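Local coordinates for cAMP-dependent protein kinase regulatory subunit (PDB 6XQK), which regulates protein kinase A by binding and inhibiting its catalytic subunits until cAMP releases them, and oligomerises through its N-terminal dimerization/docking (D/D) domain, at the interface of chains A and B. Numbering follows the deposited sequence. Chains: chain A/B, cAMP-dependent protein kinase regulatory subunit.

Contact 1: the interface of chains A and B. Residues chain A 13, 37, 40-41, 44; chain B 30-31, 34.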
# COMPACT_ATOMS: atom_id res chain seq x y z
N GLU A 13 12.39 9.91 -9.49
CA GLU A 13 11.28 9.01 -9.15
C GLU A 13 9.95 9.46 -9.75
O GLU A 13 9.12 8.62 -10.13
CB GLU A 13 11.14 8.87 -7.63
CG GLU A 13 12.28 8.15 -6.97
CD GLU A 13 12.27 6.63 -7.09
OE1 GLU A 13 11.39 6.05 -7.77
OE2 GLU A 13 13.17 6.02 -6.47
N PHE A 37 3.99 2.42 -6.39
CA PHE A 37 4.75 2.96 -5.26
C PHE A 37 4.99 1.95 -4.16
O PHE A 37 6.08 1.92 -3.58
CB PHE A 37 4.11 4.24 -4.74
CG PHE A 37 4.44 5.39 -5.68
CD1 PHE A 37 5.76 5.79 -5.88
CD2 PHE A 37 3.45 6.02 -6.39
CE1 PHE A 37 6.06 6.82 -6.75
CE2 PHE A 37 3.76 7.06 -7.27
CZ PHE A 37 5.07 7.44 -7.45
N ARG A 40 7.85 -0.04 -5.58
CA ARG A 40 9.13 0.67 -5.48
C ARG A 40 9.69 0.57 -4.05
O ARG A 40 10.89 0.43 -3.86
CB ARG A 40 8.96 2.15 -5.88
CG ARG A 40 8.80 2.39 -7.39
CD ARG A 40 10.06 2.05 -8.18
NE ARG A 40 11.22 2.87 -7.78
CZ ARG A 40 12.32 2.40 -7.18
NH1 ARG A 40 12.44 1.10 -6.91
NH2 ARG A 40 13.31 3.22 -6.85
N LEU A 41 8.81 0.64 -3.06
CA LEU A 41 9.19 0.47 -1.66
C LEU A 41 9.67 -0.96 -1.44
O LEU A 41 10.67 -1.17 -0.74
CB LEU A 41 7.98 0.74 -0.74
CG LEU A 41 7.58 2.18 -0.49
CD1 LEU A 41 6.38 2.25 0.42
CD2 LEU A 41 8.73 2.96 0.12
N GLN A 44 13.25 -1.44 -2.71
CA GLN A 44 14.24 -0.86 -1.78
C GLN A 44 14.32 -1.65 -0.44
O GLN A 44 15.42 -1.77 0.14
CB GLN A 44 13.95 0.64 -1.56
CG GLN A 44 14.05 1.47 -2.85
CD GLN A 44 14.20 2.96 -2.60
OE1 GLN A 44 13.92 3.47 -1.52
NE2 GLN A 44 14.63 3.72 -3.60
N LEU B 30 9.29 8.01 -1.97
CA LEU B 30 8.57 6.76 -2.15
C LEU B 30 7.54 6.50 -1.07
O LEU B 30 6.42 6.06 -1.39
CB LEU B 30 9.53 5.56 -2.27
CG LEU B 30 10.30 5.43 -3.55
CD1 LEU B 30 11.12 4.20 -3.53
CD2 LEU B 30 9.37 5.39 -4.76
N GLN B 31 7.92 6.74 0.23
CA GLN B 31 7.01 6.49 1.34
C GLN B 31 5.85 7.45 1.31
O GLN B 31 4.72 7.03 1.53
CB GLN B 31 7.74 6.54 2.67
CG GLN B 31 6.90 6.05 3.84
CD GLN B 31 6.55 4.59 3.75
OE1 GLN B 31 7.39 3.72 3.93
NE2 GLN B 31 5.29 4.28 3.48
N ALA B 34 3.54 6.38 -1.71
CA ALA B 34 2.77 5.17 -1.40
C ALA B 34 1.68 5.52 -0.37
O ALA B 34 0.53 5.13 -0.58
CB ALA B 34 3.68 4.10 -0.84
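B:Leu30 and A:Leu41 form the apolar centre, their side chains running alongside one another and pointing opposite ways, with A:Leu41 CD2 3.6 Å from B:Leu30 CB. The other methyl of A:Leu41, CD1, reaches B:Ala34 CB at 3.5 Å, while A:Phe37 sets its CB 3.7 Å from B:Ala34 CA; a small residue suits this place because it lets the two helices come close. Leucine suits position 30 of chain B because its branched end puts one methyl into each of two contacts. B:Leu30 CD2 touches A:Arg40 CB at 3.5 Å and abuts the rim of the A:Phe37 ring in its plane. B:Leu30 CD1 goes tip to tip with the A:Gln44 amide, 3.4 Å from A:Gln44 CD, and lies over the rim of one face of the A:Arg40 guanidinium.

At the polar rim, arginine offers an aliphatic stem to the leucine and, bent at chi2 (-67°) and chi3, turns its charged end side-on to A:Glu13. A:Arg40 NE donates to A:Glu13 OE1 at 3.2 Å, fairly straight (162° at the hydrogen) and near the guanidinium plane; A:Arg40 NH2 donates to A:Glu13 OE2 at 2.8 Å, tilted from it. Both use syn lone pairs, making a two-pronged salt bridge within chain A. An alanine in place of A:Glu13 would probably leave the guanidinium without its mate and free to turn away from B:Leu30 CD1, and open a gap beside B:Leu30 CD2. The site seats B:Leu30 in a socket built from both helices of chain A, helping hold the D/D dimer together.

Contact 2: the interface of chains A and B. Residues chain A 17, 30-31, 33-34, 37-38; chain B 34, 37-38, 41.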
# COMPACT_ATOMS: atom_id res chain seq x y z
N PHE A 17 7.74 7.42 -12.65
CA PHE A 17 6.31 7.22 -12.43
C PHE A 17 5.50 7.77 -13.60
O PHE A 17 4.68 7.05 -14.15
CB PHE A 17 5.87 7.85 -11.11
CG PHE A 17 4.38 7.87 -10.91
CD1 PHE A 17 3.66 6.69 -10.82
CD2 PHE A 17 3.71 9.07 -10.73
CE1 PHE A 17 2.29 6.71 -10.58
CE2 PHE A 17 2.34 9.08 -10.50
CZ PHE A 17 1.64 7.90 -10.44
N LEU A 30 -5.58 5.35 -9.68
CA LEU A 30 -5.23 5.22 -8.27
C LEU A 30 -4.71 3.85 -7.90
O LEU A 30 -3.73 3.76 -7.17
CB LEU A 30 -6.37 5.62 -7.34
CG LEU A 30 -6.76 7.09 -7.29
CD1 LEU A 30 -7.92 7.30 -6.33
CD2 LEU A 30 -5.56 7.98 -6.93
N GLN A 31 -5.34 2.77 -8.39
CA GLN A 31 -4.89 1.41 -8.09
C GLN A 31 -3.53 1.11 -8.71
O GLN A 31 -2.67 0.54 -8.07
CB GLN A 31 -5.91 0.36 -8.53
CG GLN A 31 -5.63 -1.04 -8.02
CD GLN A 31 -5.70 -1.10 -6.52
OE1 GLN A 31 -6.77 -0.99 -5.92
NE2 GLN A 31 -4.55 -1.27 -5.88
N SER A 33 -1.22 3.37 -9.49
CA SER A 33 -0.25 4.22 -8.82
C SER A 33 0.10 3.70 -7.43
O SER A 33 1.27 3.68 -7.08
CB SER A 33 -0.75 5.65 -8.74
OG SER A 33 -1.06 6.11 -10.04
N ALA A 34 -0.88 3.24 -6.66
CA ALA A 34 -0.62 2.65 -5.34
C ALA A 34 0.22 1.38 -5.52
O ALA A 34 1.23 1.23 -4.83
CB ALA A 34 -1.93 2.33 -4.63
N PHE A 37 3.99 2.42 -6.39
CA PHE A 37 4.75 2.96 -5.26
C PHE A 37 4.99 1.95 -4.16
O PHE A 37 6.08 1.92 -3.58
CB PHE A 37 4.11 4.24 -4.74
CG PHE A 37 4.44 5.39 -5.68
CD1 PHE A 37 5.76 5.79 -5.88
CD2 PHE A 37 3.45 6.02 -6.39
CE1 PHE A 37 6.06 6.82 -6.75
CE2 PHE A 37 3.76 7.06 -7.27
CZ PHE A 37 5.07 7.44 -7.45
N ASN A 38 4.02 1.05 -3.94
CA ASN A 38 4.19 -0.03 -2.99
C ASN A 38 5.26 -1.01 -3.49
O ASN A 38 5.99 -1.57 -2.67
CB ASN A 38 2.88 -0.75 -2.76
CG ASN A 38 1.91 0.03 -1.91
OD1 ASN A 38 2.28 0.75 -0.98
ND2 ASN A 38 0.63 -0.11 -2.19
N ALA B 34 3.54 6.38 -1.71
CA ALA B 34 2.77 5.17 -1.40
C ALA B 34 1.68 5.52 -0.37
O ALA B 34 0.53 5.13 -0.58
CB ALA B 34 3.68 4.10 -0.84
N PHE B 37 -1.24 7.49 -2.25
CA PHE B 37 -2.09 6.68 -3.11
C PHE B 37 -2.90 5.67 -2.32
O PHE B 37 -4.06 5.42 -2.67
CB PHE B 37 -1.29 6.04 -4.25
CG PHE B 37 -0.99 7.06 -5.31
CD1 PHE B 37 -2.01 7.69 -6.00
CD2 PHE B 37 0.32 7.46 -5.57
CE1 PHE B 37 -1.74 8.64 -6.98
CE2 PHE B 37 0.59 8.41 -6.55
CZ PHE B 37 -0.45 9.00 -7.24
N ASN B 38 -2.34 5.13 -1.25
CA ASN B 38 -3.07 4.20 -0.39
C ASN B 38 -4.20 4.92 0.31
O ASN B 38 -5.24 4.32 0.53
CB ASN B 38 -2.14 3.56 0.63
CG ASN B 38 -1.23 2.52 0.06
OD1 ASN B 38 -1.57 1.77 -0.84
ND2 ASN B 38 -0.05 2.43 0.60
N LEU B 41 -7.06 5.65 -2.25
CA LEU B 41 -7.84 4.43 -2.40
C LEU B 41 -8.77 4.26 -1.20
O LEU B 41 -9.93 3.89 -1.38
CB LEU B 41 -6.92 3.21 -2.49
CG LEU B 41 -6.20 2.98 -3.82
CD1 LEU B 41 -5.33 1.77 -3.74
CD2 LEU B 41 -7.20 2.82 -4.98
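A:Asn38 and B:Asn38 adopt nearly the same torsions: chi1 near -75° in both, with CG anti to the carbonyl carbon, directs the chains at each other tip to tip across the two-fold axis, and chi2 near -35° turns the amides almost into one plane. The amide planes lie 18° apart, nearly coplanar, which lets both bonds form at once: A:Asn38 ND2 gives a hydrogen bond to B:Asn38 OD1 at 3.2 Å, and B:Asn38 ND2 returns one to A:Asn38 OD1 at 3.3 Å. Each donor sits on a lone pair in the plane of the carbonyl. Asparagine suits this place because its amide carries both donor and acceptor, allowing identical residues to pair.

Beside this polar pair lies an aromatic cluster. B:Phe37, with CG likewise anti to its carbonyl carbon, offers one ring face to A:Ser33, whose CB stands over the centre in a CH-pi contact, 3.4 Å from the centroid. A:Leu30 CD2 comes in at the ring's edge, 3.7 Å from B:Phe37 CD1, and the tip of A:Phe17 meets the ring's tip. The Phe37 side chains cross obliquely, with A:Phe37 CE2 3.5 Å from B:Phe37 CE2; within chain A, A:Phe37 CE2 also rests over the centre of the A:Phe17 face. The small A:Ala34 admits B:Leu41, with B:Leu41 CD1 3.6 Å from A:Ala34 CB, and the A:Gln31 side chain lies roughly perpendicular to that leucine.

The patch runs from the middle of the antiparallel crossing of helices 29-49 (chain A) and 29-48 (chain B) toward the end where the start of helix 29-49 meets B:Leu41; A:Phe17 joins the core from helix 8-24.

The C-alpha centres of contact 1 and contact 2 are about 9 Å apart, and the two patches share A:Phe37 and B:Ala34, making them neighbouring stretches of one continuous interface. Contact 2 spans the two-fold axis, whereas contact 1 lies toward one end, where the start of the second helix of chain B meets the later turns of its counterpart in chain A. From the axis, contact 2 reaches into part of the symmetry copy of contact 1. Antiparallel pairing therefore secures the dimer at its middle and both flanks. The deposited assembly holds four copies, so the dimer may pack into a larger oligomer, which these two contacts alone do not show.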